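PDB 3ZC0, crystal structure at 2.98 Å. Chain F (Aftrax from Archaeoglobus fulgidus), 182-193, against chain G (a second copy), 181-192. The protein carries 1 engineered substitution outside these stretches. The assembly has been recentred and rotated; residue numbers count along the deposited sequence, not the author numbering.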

# COMPACT_ATOMS: atom_id res chain seq x y z
N SER F 182 -25.24 -2.30 -32.49
CA SER F 182 -25.16 -1.00 -33.16
C SER F 182 -24.34 -1.07 -34.45
O SER F 182 -24.79 -0.64 -35.50
CB SER F 182 -24.62 0.09 -32.21
OG SER F 182 -25.58 0.43 -31.22
N ASP F 183 -23.16 -1.67 -34.38
CA ASP F 183 -22.25 -1.74 -35.50
C ASP F 183 -22.94 -2.40 -36.66
O ASP F 183 -22.91 -1.88 -37.77
CB ASP F 183 -20.98 -2.50 -35.13
CG ASP F 183 -20.07 -1.71 -34.21
OD1 ASP F 183 -19.99 -0.47 -34.37
OD2 ASP F 183 -19.44 -2.35 -33.35
N TYR F 184 -23.59 -3.52 -36.39
CA TYR F 184 -24.34 -4.27 -37.40
C TYR F 184 -25.37 -3.39 -38.10
O TYR F 184 -25.38 -3.29 -39.32
CB TYR F 184 -25.05 -5.45 -36.75
CG TYR F 184 -25.80 -6.34 -37.72
CD1 TYR F 184 -27.10 -6.05 -38.10
CD2 TYR F 184 -25.21 -7.48 -38.24
CE1 TYR F 184 -27.80 -6.87 -38.98
CE2 TYR F 184 -25.89 -8.31 -39.12
CZ TYR F 184 -27.19 -8.00 -39.48
OH TYR F 184 -27.87 -8.83 -40.35
N ILE F 185 -26.23 -2.76 -37.33
CA ILE F 185 -27.22 -1.84 -37.90
C ILE F 185 -26.59 -0.73 -38.76
O ILE F 185 -27.05 -0.46 -39.87
CB ILE F 185 -28.10 -1.24 -36.80
CG1 ILE F 185 -28.97 -2.34 -36.18
CG2 ILE F 185 -28.92 -0.10 -37.34
CD1 ILE F 185 -30.08 -1.87 -35.26
N ALA F 186 -25.53 -0.12 -38.25
CA ALA F 186 -24.85 0.95 -38.98
C ALA F 186 -24.32 0.45 -40.31
O ALA F 186 -24.49 1.10 -41.33
CB ALA F 186 -23.72 1.53 -38.15
N ALA F 187 -23.66 -0.70 -40.28
CA ALA F 187 -23.13 -1.31 -41.49
C ALA F 187 -24.27 -1.66 -42.47
O ALA F 187 -24.12 -1.53 -43.69
CB ALA F 187 -22.31 -2.55 -41.14
N LYS F 188 -25.42 -2.09 -41.93
CA LYS F 188 -26.57 -2.40 -42.76
C LYS F 188 -27.05 -1.18 -43.54
O LYS F 188 -27.16 -1.23 -44.77
CB LYS F 188 -27.69 -3.06 -41.96
CG LYS F 188 -28.47 -4.08 -42.77
CD LYS F 188 -28.96 -5.25 -41.92
CE LYS F 188 -29.48 -6.39 -42.79
NZ LYS F 188 -30.07 -7.49 -41.97
N VAL F 189 -27.30 -0.07 -42.84
CA VAL F 189 -27.65 1.13 -43.59
C VAL F 189 -26.53 1.51 -44.56
O VAL F 189 -26.80 1.87 -45.71
CB VAL F 189 -28.07 2.31 -42.67
CG1 VAL F 189 -27.58 2.12 -41.27
CG2 VAL F 189 -27.58 3.64 -43.25
N ALA F 190 -25.28 1.37 -44.12
CA ALA F 190 -24.11 1.72 -44.94
C ALA F 190 -24.08 0.98 -46.26
O ALA F 190 -23.59 1.52 -47.26
CB ALA F 190 -22.81 1.49 -44.17
N ARG F 191 -24.59 -0.25 -46.28
CA ARG F 191 -24.75 -0.97 -47.56
C ARG F 191 -26.19 -0.97 -48.08
O ARG F 191 -26.83 -2.02 -48.23
CB ARG F 191 -24.13 -2.38 -47.54
CG ARG F 191 -24.13 -3.06 -48.92
CD ARG F 191 -22.99 -4.04 -49.15
NE ARG F 191 -23.00 -5.18 -48.24
CZ ARG F 191 -23.80 -6.24 -48.35
NH1 ARG F 191 -24.71 -6.31 -49.33
NH2 ARG F 191 -23.71 -7.23 -47.47
N LEU F 192 -26.72 0.22 -48.30
CA LEU F 192 -27.85 0.42 -49.19
C LEU F 192 -27.32 1.43 -50.21
O LEU F 192 -27.95 1.70 -51.24
CB LEU F 192 -29.09 0.92 -48.45
CG LEU F 192 -29.73 -0.12 -47.51
CD1 LEU F 192 -31.05 0.37 -46.91
CD2 LEU F 192 -29.92 -1.44 -48.22
N ASN F 193 -26.14 1.96 -49.89
CA ASN F 193 -25.37 2.81 -50.79
C ASN F 193 -24.12 2.08 -51.27
O ASN F 193 -23.76 2.16 -52.44
CB ASN F 193 -24.97 4.11 -50.08
N LYS G 181 -12.44 0.19 -35.72
CA LYS G 181 -13.33 -0.43 -36.67
C LYS G 181 -14.77 0.09 -36.56
O LYS G 181 -15.35 0.54 -37.56
CB LYS G 181 -13.28 -1.94 -36.55
CG LYS G 181 -12.04 -2.56 -37.19
CD LYS G 181 -12.06 -4.06 -37.02
CE LYS G 181 -10.78 -4.73 -37.47
NZ LYS G 181 -10.92 -6.22 -37.60
N SER G 182 -15.34 0.04 -35.35
CA SER G 182 -16.66 0.66 -35.12
C SER G 182 -16.76 2.09 -35.66
O SER G 182 -17.74 2.47 -36.31
CB SER G 182 -17.03 0.67 -33.64
OG SER G 182 -17.51 -0.60 -33.24
N ASP G 183 -15.73 2.89 -35.37
CA ASP G 183 -15.68 4.27 -35.83
C ASP G 183 -15.70 4.33 -37.34
O ASP G 183 -16.36 5.17 -37.91
CB ASP G 183 -14.42 4.96 -35.32
CG ASP G 183 -14.47 5.26 -33.84
OD1 ASP G 183 -15.57 5.57 -33.31
OD2 ASP G 183 -13.38 5.19 -33.22
N TYR G 184 -14.94 3.45 -37.99
CA TYR G 184 -14.89 3.40 -39.44
C TYR G 184 -16.29 3.17 -40.02
O TYR G 184 -16.77 3.97 -40.83
CB TYR G 184 -13.94 2.29 -39.87
CG TYR G 184 -13.78 2.11 -41.36
CD1 TYR G 184 -12.89 2.90 -42.09
CD2 TYR G 184 -14.49 1.13 -42.04
CE1 TYR G 184 -12.74 2.72 -43.47
CE2 TYR G 184 -14.34 0.95 -43.40
CZ TYR G 184 -13.46 1.74 -44.11
OH TYR G 184 -13.31 1.57 -45.45
N ILE G 185 -16.94 2.09 -39.58
CA ILE G 185 -18.31 1.81 -40.02
C ILE G 185 -19.23 3.02 -39.80
O ILE G 185 -19.97 3.46 -40.70
CB ILE G 185 -18.90 0.59 -39.27
CG1 ILE G 185 -18.06 -0.66 -39.55
CG2 ILE G 185 -20.38 0.36 -39.64
CD1 ILE G 185 -18.66 -1.92 -38.98
N ALA G 186 -19.16 3.58 -38.60
CA ALA G 186 -19.98 4.73 -38.23
C ALA G 186 -19.72 5.96 -39.10
O ALA G 186 -20.61 6.75 -39.35
CB ALA G 186 -19.77 5.07 -36.75
N ALA G 187 -18.48 6.11 -39.53
CA ALA G 187 -18.07 7.26 -40.29
C ALA G 187 -18.62 7.09 -41.69
O ALA G 187 -19.06 8.06 -42.31
CB ALA G 187 -16.56 7.37 -40.31
N LYS G 188 -18.57 5.84 -42.17
CA LYS G 188 -19.10 5.50 -43.49
C LYS G 188 -20.56 5.88 -43.52
O LYS G 188 -20.97 6.71 -44.34
CB LYS G 188 -18.97 4.00 -43.77
CG LYS G 188 -17.65 3.55 -44.39
CD LYS G 188 -17.52 3.97 -45.85
CE LYS G 188 -16.18 3.55 -46.43
NZ LYS G 188 -16.03 3.98 -47.85
N VAL G 189 -21.34 5.30 -42.62
CA VAL G 189 -22.77 5.58 -42.62
C VAL G 189 -23.06 7.07 -42.37
O VAL G 189 -23.98 7.63 -42.97
CB VAL G 189 -23.54 4.67 -41.67
CG1 VAL G 189 -22.86 4.59 -40.33
CG2 VAL G 189 -24.93 5.17 -41.50
N ALA G 190 -22.26 7.72 -41.53
CA ALA G 190 -22.43 9.16 -41.25
C ALA G 190 -22.31 10.01 -42.51
O ALA G 190 -23.20 10.81 -42.81
CB ALA G 190 -21.42 9.64 -40.22
N ARG G 191 -21.20 9.84 -43.22
CA ARG G 191 -21.00 10.55 -44.47
C ARG G 191 -21.92 9.91 -45.52
O ARG G 191 -21.57 8.89 -46.13
CB ARG G 191 -19.52 10.54 -44.91
CG ARG G 191 -18.71 11.83 -44.59
CD ARG G 191 -17.53 11.57 -43.62
NE ARG G 191 -17.89 11.76 -42.21
CZ ARG G 191 -17.55 12.82 -41.46
NH1 ARG G 191 -16.84 13.80 -41.99
NH2 ARG G 191 -17.93 12.90 -40.19
N LEU G 192 -23.10 10.51 -45.69
CA LEU G 192 -24.03 10.14 -46.77
C LEU G 192 -24.78 11.37 -47.27
O LEU G 192 -25.08 12.29 -46.50
CB LEU G 192 -25.02 9.07 -46.32
CG LEU G 192 -24.53 7.62 -46.27
CD1 LEU G 192 -25.67 6.67 -45.97
CD2 LEU G 192 -23.82 7.22 -47.57

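Closely packed helices often set small residues on one partner against branched ones on the other, and the contact between two copies of Aftrax illustrates the principle. The two helices run in broadly the same direction, crossing at 37° with their axes 8.6 Å apart at closest approach, and the two stretches together bury 443 Å² against each other. Most of that contact is apolar, with a polar anchor near its start.

Along chain F, Ser F182 stays out of reach, and the anchor comes with Asp F183. The CA-to-CB bond of this residue points sideways, but an m rotamer brings the carboxylate nearer to chain G, where Ser G182, also in an m rotamer, meets it. The hydroxyl OG of Ser G182 lies 2.6 Å from OD2 and 2.7 Å from OD1 of Asp F183, within hydrogen-bonding reach of both oxygens. A short side chain carrying a hydroxyl suits this spot, since the backbones are near each other here, with the CA atoms of Asp F183 and Ser G182 6.1 Å apart. The carboxylate is buried, so polar partners matter to it; OD2 is also hydrogen-bonded elsewhere in the structure.

Tyr F184 and Ile F185 point away from chain G and take no part in the contact, which resumes with the next two residues. Ala F186 points toward chain G, and its single methyl touches two branched side chains: CB of Ala F186 is 3.8 Å from CG2 of Ile G185 and 3.9 Å from CG1 of Val G189. Its backbone contributes as well, the carbonyl O of Ala F186 lying 3.7 Å from CB of Val G189. Ala F187 completes the site for Ile G185, whose CG2 comes within 3.5 Å of N and 3.8 Å of CB of Ala F187. The same methyl also lies 3.9 Å from the carbonyl O of Asp F183. Small alanines thus leave chain F's backbone accessible to a branched side chain, and Ile G185, with 69 Å² covered, has the largest contact area of any residue in the two stretches.

Lys F188 points away, its NZ donating a 3.0 Å hydrogen bond to OH of Tyr F184 on its own helix. One residue later the contact resumes. Val F189 points toward chain G, where its CG2 lies 3.5 Å from CG2 of Val G189, a close meeting of two branched side chains. At Ala F190 the backbones come closest: its CA is 4.7 Å from CA of Val G189, and its CB is 4.1 Å from CB of the same valine. Val G189 therefore packs against Ala F186, Val F189 and Ala F190, its compact branched side chain lying over all three.

Beyond the helix, Arg F191 is out of reach and the contact thins. Leu G192 reaches back to chain F, its CD1 4.5 Å from CG2 of Val F189 and its CD2 4.2 Å from CB of Asn F193. Asn F193 is poorly ordered and modelled only to CB, so its contact closes the interface loosely.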